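Long-range contact in putative methylase (Clostridium difficile, PDB 3LDU), which binds GTP in its Rossmann-like methyltransferase domain and probably methylates guanine bases of ribosomal RNA: residues M20-Y30 against G48-A59. Residues are numbered along the deposited sequence; the frame is centred on the assembly and turned at random.
Sequences MLAREITNLGY and GIAKSNMWLRCA
Leu56 lays its CD2 methyl over the CB of Glu24 at 3.6 Å and also meets Leu28 CD1 and Ile25 CG1, so the first residue beyond helix 48-55 packs against the C-terminal end of helix 18-27. Beside this apolar patch the carboxylate of Glu24 clasps the turn that follows. OE1 takes the backbone N-H of Arg57 through its syn lone pair (2.8 Å, N-H...O 166°), whereas OE2 receives Cys58 N, also at 2.8 Å, on a more bent path, 140° at the hydrogen. CG lies beside the backbone N (chi1 -71°) and the chain runs on extended, which carries both oxygens to the turn. A water donates to OE1 and to Trp55 O, and Tyr189 of helix 181-189 adds a further hydrogen bond to OE1. Arg57 lays its CB and CG beside Glu24 OE1, and its guanidinium continues away to Met220 O through NH1; with NE 4.7 Å from OE1, the charged groups are not in contact. At the far end, Lys51, bent at chi3, brings NZ to Leu28 O in the carbonyl plane at 3.1 Å, while its CE packs 3.3 Å from Tyr30 OH, which is hydrogen-bonded to Asp45. Gly29 closes the first helix in a Schellman motif. The contact thus joins the two helices of the RlmL ferredoxin-like domain, and the buried carboxylate, gripped by two peptide N-H groups, a water and a tyrosine hydroxyl, would probably be stabilised as the anion.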
HETATM    1  N   MSE A  20      -6.700  -8.413  -0.004  1.00 20.79           N
HETATM    2  CA  MSE A  20      -6.858  -7.421   1.051  0.50 19.58           C
HETATM    3  C   MSE A  20      -7.325  -6.103   0.469  1.00 17.38           C
HETATM    4  O   MSE A  20      -8.207  -5.465   1.025  1.00 21.70           O
HETATM    5  CB  MSE A  20      -5.556  -7.185   1.809  0.50 16.46           C
HETATM    6  CG  MSE A  20      -5.159  -8.334   2.699  0.50 18.52           C
HETATM    7 SE   MSE A  20      -4.311  -9.767   1.724  0.50 30.99          SE
HETATM    8  CE  MSE A  20      -4.424  -9.322  -0.134  0.50 64.62           C
ATOM      9  N   LEU A  21      -6.721  -5.697  -0.642  1.00 19.15           N
ATOM     10  CA  LEU A  21      -7.118  -4.434  -1.299  1.00 19.70           C
ATOM     11  C   LEU A  21      -8.568  -4.499  -1.789  1.00 20.83           C
ATOM     12  O   LEU A  21      -9.332  -3.550  -1.642  1.00 17.65           O
ATOM     13  CB  LEU A  21      -6.189  -4.116  -2.466  1.00 18.85           C
ATOM     14  CG  LEU A  21      -6.479  -2.834  -3.272  1.00 23.73           C
ATOM     15  CD1 LEU A  21      -6.701  -1.616  -2.357  1.00 23.57           C
ATOM     16  CD2 LEU A  21      -5.336  -2.577  -4.217  1.00 21.19           C
ATOM     17  N   ALA A  22      -8.952  -5.628  -2.370  1.00 20.19           N
ATOM     18  CA  ALA A  22     -10.317  -5.783  -2.855  1.00 23.97           C
ATOM     19  C   ALA A  22     -11.313  -5.668  -1.706  1.00 22.23           C
ATOM     20  O   ALA A  22     -12.385  -5.066  -1.850  1.00 26.41           O
ATOM     21  CB  ALA A  22     -10.480  -7.112  -3.579  1.00 25.12           C
ATOM     22  N   ARG A  23     -10.945  -6.228  -0.559  1.00 21.11           N
ATOM     23  CA  ARG A  23     -11.793  -6.189   0.615  1.00 23.54           C
ATOM     24  C   ARG A  23     -11.971  -4.737   1.084  1.00 21.76           C
ATOM     25  O   ARG A  23     -13.075  -4.325   1.443  1.00 20.56           O
ATOM     26  CB  ARG A  23     -11.153  -7.049   1.708  1.00 24.80           C
ATOM     27  CG  ARG A  23     -11.903  -7.153   2.996  1.00 30.17           C
ATOM     28  CD  ARG A  23     -11.095  -8.039   3.940  1.00 31.90           C
ATOM     29  NE  ARG A  23     -10.880  -9.379   3.387  1.00 36.71           N
ATOM     30  CZ  ARG A  23      -9.999 -10.258   3.873  1.00 44.47           C
ATOM     31  NH1 ARG A  23      -9.228  -9.933   4.902  1.00 41.90           N
ATOM     32  NH2 ARG A  23      -9.876 -11.457   3.314  1.00 40.01           N
ATOM     33  N   GLU A  24     -10.883  -3.967   1.069  1.00 20.49           N
ATOM     34  CA  GLU A  24     -10.937  -2.556   1.472  1.00 20.14           C
ATOM     35  C   GLU A  24     -11.862  -1.759   0.547  1.00 18.94           C
ATOM     36  O   GLU A  24     -12.649  -0.924   0.995  1.00 20.21           O
ATOM     37  CB  GLU A  24      -9.554  -1.911   1.367  1.00 21.54           C
ATOM     38  CG  GLU A  24      -8.523  -2.346   2.393  1.00 22.03           C
ATOM     39  CD  GLU A  24      -7.337  -1.390   2.385  1.00 20.84           C
ATOM     40  OE1 GLU A  24      -7.273  -0.528   3.282  1.00 22.34           O
ATOM     41  OE2 GLU A  24      -6.508  -1.457   1.452  1.00 22.26           O
ATOM     42  N   ILE A  25     -11.721  -1.999  -0.747  1.00 17.86           N
ATOM     43  CA  ILE A  25     -12.525  -1.312  -1.752  1.00 18.27           C
ATOM     44  C   ILE A  25     -13.995  -1.661  -1.573  1.00 21.48           C
ATOM     45  O   ILE A  25     -14.867  -0.793  -1.631  1.00 22.09           O
ATOM     46  CB  ILE A  25     -12.063  -1.689  -3.166  1.00 17.95           C
ATOM     47  CG1 ILE A  25     -10.674  -1.095  -3.426  1.00 21.55           C
ATOM     48  CG2 ILE A  25     -13.076  -1.197  -4.234  1.00 19.65           C
ATOM     49  CD1 ILE A  25      -9.975  -1.682  -4.664  1.00 20.88           C
ATOM     50  N   THR A  26     -14.256  -2.933  -1.290  1.00 22.40           N
ATOM     51  CA  THR A  26     -15.623  -3.385  -1.071  1.00 28.51           C
ATOM     52  C   THR A  26     -16.196  -2.687   0.165  1.00 27.13           C
ATOM     53  O   THR A  26     -17.353  -2.269   0.168  1.00 25.93           O
ATOM     54  CB  THR A  26     -15.676  -4.928  -0.936  1.00 24.99           C
ATOM     55  OG1 THR A  26     -15.200  -5.515  -2.153  1.00 23.61           O
ATOM     56  CG2 THR A  26     -17.098  -5.404  -0.682  1.00 24.17           C
ATOM     57  N   ASN A  27     -15.374  -2.546   1.203  1.00 20.70           N
ATOM     58  CA  ASN A  27     -15.819  -1.903   2.444  1.00 23.02           C
ATOM     59  C   ASN A  27     -16.113  -0.406   2.257  1.00 25.71           C
ATOM     60  O   ASN A  27     -16.853   0.177   3.041  1.00 28.70           O
ATOM     61  CB  ASN A  27     -14.807  -2.130   3.586  1.00 19.88           C
ATOM     62  CG  ASN A  27     -15.058  -3.429   4.352  1.00 26.94           C
ATOM     63  OD1 ASN A  27     -14.113  -4.145   4.717  1.00 36.33           O
ATOM     64  ND2 ASN A  27     -16.326  -3.738   4.605  1.00 27.71           N
ATOM     65  N   LEU A  28     -15.535   0.203   1.230  1.00 24.83           N
ATOM     66  CA  LEU A  28     -15.857   1.598   0.885  1.00 26.20           C
ATOM     67  C   LEU A  28     -17.175   1.677   0.126  1.00 30.84           C
ATOM     68  O   LEU A  28     -17.690   2.768  -0.127  1.00 30.56           O
ATOM     69  CB  LEU A  28     -14.748   2.239   0.044  1.00 26.98           C
ATOM     70  CG  LEU A  28     -13.398   2.472   0.716  1.00 29.97           C
ATOM     71  CD1 LEU A  28     -12.449   3.178  -0.252  1.00 26.78           C
ATOM     72  CD2 LEU A  28     -13.597   3.301   1.960  1.00 31.53           C
ATOM     73  N   GLY A  29     -17.712   0.518  -0.248  1.00 30.00           N
ATOM     74  CA  GLY A  29     -18.987   0.461  -0.941  1.00 29.38           C
ATOM     75  C   GLY A  29     -18.871   0.405  -2.447  1.00 26.56           C
ATOM     76  O   GLY A  29     -19.868   0.551  -3.154  1.00 28.60           O
ATOM     77  N   TYR A  30     -17.666   0.171  -2.955  1.00 24.22           N
ATOM     78  CA  TYR A  30     -17.460   0.232  -4.410  1.00 23.26           C
ATOM     79  C   TYR A  30     -17.447  -1.120  -5.102  1.00 30.07           C
ATOM     80  O   TYR A  30     -17.069  -2.140  -4.517  1.00 27.00           O
ATOM     81  CB  TYR A  30     -16.185   1.001  -4.758  1.00 25.03           C
ATOM     82  CG  TYR A  30     -16.202   2.428  -4.266  1.00 29.89           C
ATOM     83  CD1 TYR A  30     -17.336   3.214  -4.424  1.00 28.35           C
ATOM     84  CD2 TYR A  30     -15.086   2.995  -3.651  1.00 28.51           C
ATOM     85  CE1 TYR A  30     -17.371   4.515  -3.985  1.00 30.40           C
ATOM     86  CE2 TYR A  30     -15.111   4.306  -3.208  1.00 31.37           C
ATOM     87  CZ  TYR A  30     -16.260   5.058  -3.379  1.00 30.95           C
ATOM     88  OH  TYR A  30     -16.319   6.364  -2.956  1.00 37.15           O
ATOM     89  N   GLY A  48     -15.220   8.947  -5.135  1.00 25.02           N
ATOM     90  CA  GLY A  48     -14.302   7.821  -5.226  1.00 26.03           C
ATOM     91  C   GLY A  48     -12.830   8.173  -5.170  1.00 24.66           C
ATOM     92  O   GLY A  48     -12.028   7.460  -4.555  1.00 21.37           O
ATOM     93  N   ILE A  49     -12.450   9.267  -5.812  1.00 23.05           N
ATOM     94  CA  ILE A  49     -11.037   9.627  -5.857  1.00 22.47           C
ATOM     95  C   ILE A  49     -10.566  10.048  -4.466  1.00 24.93           C
ATOM     96  O   ILE A  49      -9.530   9.571  -3.965  1.00 20.24           O
ATOM     97  CB  ILE A  49     -10.755  10.732  -6.897  1.00 21.85           C
ATOM     98  CG1 ILE A  49     -10.939  10.181  -8.314  1.00 20.21           C
ATOM     99  CG2 ILE A  49      -9.319  11.244  -6.743  1.00 25.24           C
ATOM    100  CD1 ILE A  49     -10.802  11.260  -9.421  1.00 22.94           C
ATOM    101  N   ALA A  50     -11.344  10.923  -3.831  1.00 21.23           N
ATOM    102  CA  ALA A  50     -11.042  11.397  -2.483  1.00 22.34           C
ATOM    103  C   ALA A  50     -11.044  10.253  -1.461  1.00 24.04           C
ATOM    104  O   ALA A  50     -10.105  10.089  -0.670  1.00 22.88           O
ATOM    105  CB  ALA A  50     -12.038  12.492  -2.069  1.00 22.02           C
ATOM    106  N   LYS A  51     -12.111   9.461  -1.473  1.00 21.09           N
ATOM    107  CA  LYS A  51     -12.246   8.373  -0.498  1.00 20.24           C
ATOM    108  C   LYS A  51     -11.190   7.298  -0.665  1.00 20.30           C
ATOM    109  O   LYS A  51     -10.713   6.755   0.323  1.00 18.54           O
ATOM    110  CB  LYS A  51     -13.635   7.728  -0.571  1.00 27.64           C
ATOM    111  CG  LYS A  51     -14.689   8.452   0.267  1.00 34.57           C
ATOM    112  CD  LYS A  51     -16.078   7.868   0.042  1.00 38.55           C
ATOM    113  CE  LYS A  51     -16.113   6.366   0.296  1.00 44.13           C
ATOM    114  NZ  LYS A  51     -17.492   5.817   0.117  1.00 47.50           N
ATOM    115  N   SER A  52     -10.840   6.977  -1.908  1.00 21.07           N
ATOM    116  CA  SER A  52      -9.852   5.918  -2.166  1.00 23.44           C
ATOM    117  C   SER A  52      -8.464   6.313  -1.682  1.00 19.91           C
ATOM    118  O   SER A  52      -7.792   5.542  -0.993  1.00 19.59           O
ATOM    119  CB  SER A  52      -9.829   5.561  -3.653  1.00 23.77           C
ATOM    120  OG  SER A  52     -11.077   5.011  -4.030  1.00 23.40           O
ATOM    121  N   ASN A  53      -8.033   7.520  -2.022  1.00 18.25           N
ATOM    122  CA  ASN A  53      -6.773   8.044  -1.508  1.00 19.82           C
ATOM    123  C   ASN A  53      -6.782   8.176   0.012  1.00 21.70           C
ATOM    124  O   ASN A  53      -5.781   7.906   0.677  1.00 21.35           O
ATOM    125  CB  ASN A  53      -6.473   9.414  -2.141  1.00 18.08           C
ATOM    126  CG  ASN A  53      -5.909   9.283  -3.526  1.00 22.73           C
ATOM    127  OD1 ASN A  53      -4.794   8.795  -3.701  1.00 18.41           O
ATOM    128  ND2 ASN A  53      -6.677   9.705  -4.531  1.00 19.76           N
HETATM  129  N   MSE A  54      -7.924   8.570   0.565  1.00 21.57           N
HETATM  130  CA  MSE A  54      -8.012   8.814   2.006  1.00 21.87           C
HETATM  131  C   MSE A  54      -7.918   7.526   2.816  1.00 19.19           C
HETATM  132  O   MSE A  54      -7.276   7.487   3.881  1.00 23.21           O
HETATM  133  CB  MSE A  54      -9.329   9.510   2.341  1.00 26.71           C
HETATM  134  CG  MSE A  54      -9.536   9.808   3.821  1.00 28.48           C
HETATM  135 SE   MSE A  54      -8.167  10.988   4.587  0.60 33.83          SE
HETATM  136  CE  MSE A  54      -7.950  12.212   3.163  1.00 23.66           C
ATOM    137  N   TRP A  55      -8.576   6.484   2.313  1.00 20.93           N
ATOM    138  CA  TRP A  55      -8.886   5.313   3.128  1.00 21.16           C
ATOM    139  C   TRP A  55      -8.129   4.030   2.782  1.00 20.15           C
ATOM    140  O   TRP A  55      -7.954   3.173   3.649  1.00 21.28           O
ATOM    141  CB  TRP A  55     -10.401   5.039   3.104  1.00 22.53           C
ATOM    142  CG  TRP A  55     -11.172   5.982   3.990  1.00 21.27           C
ATOM    143  CD1 TRP A  55     -11.912   7.073   3.601  1.00 22.85           C
ATOM    144  CD2 TRP A  55     -11.223   5.946   5.416  1.00 23.50           C
ATOM    145  NE1 TRP A  55     -12.439   7.696   4.711  1.00 24.29           N
ATOM    146  CE2 TRP A  55     -12.030   7.027   5.836  1.00 21.41           C
ATOM    147  CE3 TRP A  55     -10.677   5.098   6.390  1.00 23.57           C
ATOM    148  CZ2 TRP A  55     -12.304   7.276   7.180  1.00 20.63           C
ATOM    149  CZ3 TRP A  55     -10.941   5.349   7.717  1.00 25.38           C
ATOM    150  CH2 TRP A  55     -11.747   6.428   8.104  1.00 24.44           C
ATOM    151  N   LEU A  56      -7.691   3.872   1.534  1.00 18.53           N
ATOM    152  CA  LEU A  56      -7.063   2.599   1.168  1.00 18.75           C
ATOM    153  C   LEU A  56      -5.652   2.453   1.761  1.00 19.74           C
ATOM    154  O   LEU A  56      -4.772   3.286   1.501  1.00 21.05           O
ATOM    155  CB  LEU A  56      -7.033   2.444  -0.362  1.00 15.66           C
ATOM    156  CG  LEU A  56      -8.408   2.390  -1.018  1.00 19.25           C
ATOM    157  CD1 LEU A  56      -8.238   2.305  -2.544  1.00 23.22           C
ATOM    158  CD2 LEU A  56      -9.226   1.207  -0.496  1.00 22.74           C
ATOM    159  N   ARG A  57      -5.443   1.392   2.548  1.00 18.09           N
ATOM    160  CA  ARG A  57      -4.157   1.139   3.206  1.00 18.19           C
ATOM    161  C   ARG A  57      -3.250   0.212   2.415  1.00 18.85           C
ATOM    162  O   ARG A  57      -2.046   0.188   2.649  1.00 22.53           O
ATOM    163  CB  ARG A  57      -4.378   0.533   4.594  1.00 16.58           C
ATOM    164  CG  ARG A  57      -5.349   1.311   5.448  1.00 19.60           C
ATOM    165  CD  ARG A  57      -5.479   0.733   6.842  1.00 24.09           C
ATOM    166  NE  ARG A  57      -6.632   1.295   7.544  1.00 23.67           N
ATOM    167  CZ  ARG A  57      -6.569   2.345   8.349  1.00 20.87           C
ATOM    168  NH1 ARG A  57      -5.402   2.959   8.561  1.00 23.62           N
ATOM    169  NH2 ARG A  57      -7.673   2.791   8.931  1.00 23.91           N
ATOM    170  N   CYS A  58      -3.822  -0.542   1.476  1.00 17.30           N
ATOM    171  CA  CYS A  58      -3.042  -1.524   0.712  1.00 17.23           C
ATOM    172  C   CYS A  58      -2.804  -1.150  -0.753  1.00 20.32           C
ATOM    173  O   CYS A  58      -2.165  -1.886  -1.496  1.00 22.98           O
ATOM    174  CB  CYS A  58      -3.698  -2.898   0.817  1.00 22.51           C
ATOM    175  SG  CYS A  58      -3.668  -3.532   2.528  1.00 23.95           S
ATOM    176  N   ALA A  59      -3.331   0.002  -1.163  1.00 20.01           N
ATOM    177  CA  ALA A  59      -3.119   0.497  -2.520  1.00 22.99           C
ATOM    178  C   ALA A  59      -1.810   1.259  -2.597  1.00 18.63           C
ATOM    179  O   ALA A  59      -1.494   2.031  -1.700  1.00 18.51           O
ATOM    180  CB  ALA A  59      -4.276   1.427  -2.923  1.00 18.18           C
TER
HETATM  181  O   HOH W   1      -9.576   1.009   4.229  1.00 28.47           O